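Local coordinates for NlpC/P60 domain-containing protein (PDB 3GT2) that is probably a cysteine-type peptidase of the NlpC/P60 (C40) family, represented here by its P60 domain, at residues L95-P100 with Y135-L140. Numbering follows the deposited sequence.
Sequences LIFYGP and YMVRVL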
ATOM      1  N   LEU A  95      -3.962  -5.247  -2.164  1.00 15.30           N
ATOM      2  CA  LEU A  95      -3.522  -4.736  -0.867  1.00 13.47           C
ATOM      3  C   LEU A  95      -3.643  -5.806   0.221  1.00 16.54           C
ATOM      4  O   LEU A  95      -4.640  -6.527   0.281  1.00 15.26           O
ATOM      5  CB  LEU A  95      -4.333  -3.502  -0.473  1.00 13.65           C
ATOM      6  CG  LEU A  95      -4.148  -2.266  -1.366  1.00 20.47           C
ATOM      7  CD1 LEU A  95      -5.186  -1.208  -1.021  1.00 21.16           C
ATOM      8  CD2 LEU A  95      -2.748  -1.686  -1.203  1.00 20.92           C
ATOM      9  N   ILE A  96      -2.617  -5.884   1.069  1.00 14.79           N
ATOM     10  CA  ILE A  96      -2.563  -6.808   2.201  1.00 14.24           C
ATOM     11  C   ILE A  96      -2.687  -6.003   3.484  1.00 16.06           C
ATOM     12  O   ILE A  96      -2.071  -4.955   3.600  1.00 20.28           O
ATOM     13  CB  ILE A  96      -1.207  -7.527   2.252  1.00 21.33           C
ATOM     14  CG1 ILE A  96      -0.960  -8.311   0.966  1.00 20.78           C
ATOM     15  CG2 ILE A  96      -1.134  -8.441   3.465  1.00 20.96           C
ATOM     16  CD1 ILE A  96       0.491  -8.760   0.810  1.00 28.68           C
ATOM     17  N   PHE A  97      -3.473  -6.474   4.446  1.00 13.23           N
ATOM     18  CA  PHE A  97      -3.752  -5.660   5.633  1.00 16.47           C
ATOM     19  C   PHE A  97      -3.365  -6.367   6.931  1.00 16.88           C
ATOM     20  O   PHE A  97      -3.308  -7.596   6.988  1.00 18.01           O
ATOM     21  CB  PHE A  97      -5.235  -5.267   5.691  1.00 13.02           C
ATOM     22  CG  PHE A  97      -5.680  -4.397   4.562  1.00 15.87           C
ATOM     23  CD1 PHE A  97      -5.962  -4.941   3.323  1.00 18.30           C
ATOM     24  CD2 PHE A  97      -5.852  -3.037   4.744  1.00 15.50           C
ATOM     25  CE1 PHE A  97      -6.385  -4.140   2.276  1.00 16.99           C
ATOM     26  CE2 PHE A  97      -6.283  -2.227   3.701  1.00 14.73           C
ATOM     27  CZ  PHE A  97      -6.547  -2.778   2.465  1.00 16.92           C
ATOM     28  N   TYR A  98      -3.116  -5.570   7.969  1.00 16.78           N
ATOM     29  CA  TYR A  98      -2.713  -6.089   9.274  1.00 17.31           C
ATOM     30  C   TYR A  98      -3.572  -5.504  10.376  1.00 21.65           C
ATOM     31  O   TYR A  98      -3.986  -4.348  10.304  1.00 19.16           O
ATOM     32  CB  TYR A  98      -1.218  -5.811   9.519  1.00 17.10           C
ATOM     33  CG  TYR A  98      -0.388  -6.558   8.527  1.00 17.21           C
ATOM     34  CD1 TYR A  98       0.035  -7.856   8.798  1.00 15.94           C
ATOM     35  CD2 TYR A  98      -0.082  -6.002   7.283  1.00 17.78           C
ATOM     36  CE1 TYR A  98       0.749  -8.569   7.884  1.00 19.14           C
ATOM     37  CE2 TYR A  98       0.634  -6.715   6.359  1.00 17.80           C
ATOM     38  CZ  TYR A  98       1.053  -7.998   6.668  1.00 17.97           C
ATOM     39  OH  TYR A  98       1.768  -8.725   5.753  1.00 21.14           O
ATOM     40  N   GLY A  99      -3.845  -6.319  11.389  1.00 22.79           N
ATOM     41  CA  GLY A  99      -4.630  -5.880  12.523  1.00 24.97           C
ATOM     42  C   GLY A  99      -6.101  -6.170  12.319  1.00 30.42           C
ATOM     43  O   GLY A  99      -6.524  -6.501  11.207  1.00 29.94           O
ATOM     44  N   PRO A 100      -6.885  -6.065  13.404  1.00 35.41           N
ATOM     45  CA  PRO A 100      -8.344  -6.222  13.414  1.00 36.71           C
ATOM     46  C   PRO A 100      -8.988  -5.277  12.407  1.00 33.73           C
ATOM     47  O   PRO A 100      -8.801  -4.068  12.518  1.00 30.78           O
ATOM     48  CB  PRO A 100      -8.722  -5.792  14.840  1.00 40.29           C
ATOM     49  CG  PRO A 100      -7.530  -4.974  15.315  1.00 41.08           C
ATOM     50  CD  PRO A 100      -6.380  -5.733  14.745  1.00 37.26           C
ATOM     51  N   TYR A 135      -8.773 -10.984   4.665  1.00 16.91           N
ATOM     52  CA  TYR A 135      -8.944 -10.740   3.239  1.00 13.43           C
ATOM     53  C   TYR A 135      -7.924  -9.754   2.721  1.00 15.63           C
ATOM     54  O   TYR A 135      -7.405  -8.919   3.472  1.00 16.62           O
ATOM     55  CB  TYR A 135     -10.328 -10.175   2.937  1.00 13.16           C
ATOM     56  CG  TYR A 135     -11.448 -11.114   3.275  1.00 14.80           C
ATOM     57  CD1 TYR A 135     -11.714 -12.213   2.474  1.00 19.02           C
ATOM     58  CD2 TYR A 135     -12.241 -10.896   4.387  1.00 18.55           C
ATOM     59  CE1 TYR A 135     -12.747 -13.080   2.777  1.00 22.18           C
ATOM     60  CE2 TYR A 135     -13.285 -11.753   4.699  1.00 22.19           C
ATOM     61  CZ  TYR A 135     -13.529 -12.841   3.886  1.00 26.32           C
ATOM     62  OH  TYR A 135     -14.553 -13.703   4.181  1.00 28.34           O
HETATM   63  N   MSE A 136      -7.641  -9.854   1.431  1.00 16.02           N
HETATM   64  CA  MSE A 136      -6.921  -8.800   0.745  1.00 16.07           C
HETATM   65  C   MSE A 136      -7.924  -7.966  -0.052  1.00 16.68           C
HETATM   66  O   MSE A 136      -9.104  -8.313  -0.112  1.00 19.30           O
HETATM   67  CB  MSE A 136      -5.819  -9.397  -0.134  1.00 18.95           C
HETATM   68  CG  MSE A 136      -4.776 -10.074   0.716  1.00 23.72           C
HETATM   69 SE   MSE A 136      -3.469 -11.093  -0.270  1.00 29.43          SE
HETATM   70  CE  MSE A 136      -2.799  -9.704  -1.481  1.00 19.04           C
ATOM     71  N   VAL A 137      -7.472  -6.857  -0.633  1.00 14.20           N
ATOM     72  CA  VAL A 137      -8.386  -5.947  -1.326  1.00 13.75           C
ATOM     73  C   VAL A 137      -7.845  -5.598  -2.697  1.00 18.37           C
ATOM     74  O   VAL A 137      -6.673  -5.239  -2.840  1.00 20.24           O
ATOM     75  CB  VAL A 137      -8.612  -4.634  -0.532  1.00 20.21           C
ATOM     76  CG1 VAL A 137      -9.421  -3.626  -1.364  1.00 18.40           C
ATOM     77  CG2 VAL A 137      -9.295  -4.930   0.797  1.00 19.65           C
ATOM     78  N   ARG A 138      -8.700  -5.720  -3.705  1.00 15.63           N
ATOM     79  CA  ARG A 138      -8.348  -5.294  -5.054  1.00 16.56           C
ATOM     80  C   ARG A 138      -9.055  -3.990  -5.398  1.00 20.69           C
ATOM     81  O   ARG A 138     -10.268  -3.877  -5.240  1.00 18.97           O
ATOM     82  CB  ARG A 138      -8.724  -6.388  -6.051  1.00 15.58           C
ATOM     83  CG  ARG A 138      -8.411  -6.066  -7.504  1.00 17.70           C
ATOM     84  CD  ARG A 138      -8.501  -7.345  -8.332  1.00 19.71           C
ATOM     85  NE  ARG A 138      -7.592  -8.366  -7.806  1.00 24.27           N
ATOM     86  CZ  ARG A 138      -7.736  -9.675  -8.000  1.00 27.97           C
ATOM     87  NH1 ARG A 138      -8.758 -10.136  -8.709  1.00 25.70           N
ATOM     88  NH2 ARG A 138      -6.856 -10.527  -7.482  1.00 25.55           N
ATOM     89  N   VAL A 139      -8.299  -2.995  -5.854  1.00 16.91           N
ATOM     90  CA  VAL A 139      -8.913  -1.727  -6.231  1.00 22.80           C
ATOM     91  C   VAL A 139      -8.705  -1.401  -7.703  1.00 30.15           C
ATOM     92  O   VAL A 139      -9.308  -0.464  -8.224  1.00 35.64           O
ATOM     93  CB  VAL A 139      -8.410  -0.549  -5.361  1.00 27.00           C
ATOM     94  CG1 VAL A 139      -8.850  -0.727  -3.913  1.00 28.30           C
ATOM     95  CG2 VAL A 139      -6.889  -0.413  -5.450  1.00 25.43           C
ATOM     96  N   LEU A 140      -7.843  -2.163  -8.366  1.00 28.32           N
ATOM     97  CA  LEU A 140      -7.592  -1.958  -9.789  1.00 29.60           C
ATOM     98  C   LEU A 140      -8.368  -2.968 -10.627  1.00 37.77           C
ATOM     99  O   LEU A 140      -9.073  -2.591 -11.560  1.00 45.17           O
ATOM    100  CB  LEU A 140      -6.094  -2.037 -10.092  1.00 30.25           C
ATOM    101  CG  LEU A 140      -5.241  -0.925  -9.465  1.00 35.95           C
ATOM    102  CD1 LEU A 140      -3.750  -1.207  -9.600  1.00 37.92           C
ATOM    103  CD2 LEU A 140      -5.587   0.439 -10.064  1.00 37.94           C
TER
HETATM  104  O   HOH W   1      -4.854  -8.851   4.272  1.00 18.81           O
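F97 and Y135 meet through water 1, which donates to Y135 O over 2.7 Å and accepts from F97 N over 2.8 Å. The gap of 4.7 Å between F97 N and Y135 O is too wide for a direct bond. Two residues further along each strand, the backbones pair directly: L95 N donates to V137 O over 2.8 Å, and the N-H...O angle of 178° shows an almost perfectly straight bond. V137 N returns the bond to L95 O over 3.0 Å, approaching a carbonyl lone pair in the C=O plane but less straight, at 155°. These reciprocal bonds define L95 and V137 as an antiparallel hydrogen-bonded pair, a single bridge. Side chains pack on both faces of it. On one, the terminal CE of selenomethionine M136, turned back by a bend at its last torsion (chi3 56°), lies 3.4 Å from I96 CG1, a tight carbon pair, with the two side chains alongside each other and Y109 of strand 105-111 touching both. On the other, V137 CG2 stands beside its own backbone N and meets F97 CE1 at 3.4 Å, obliquely to the ring, which Y79 contacts edge-to-face. Strand 95-98 pairs with 105-111 on one side and is bridged on the other by 136-138, which also pairs with 83-85. The polar grip between these segments thus lies in backbone and water, with register set at L95/V137, while their side chains contribute apolar packing.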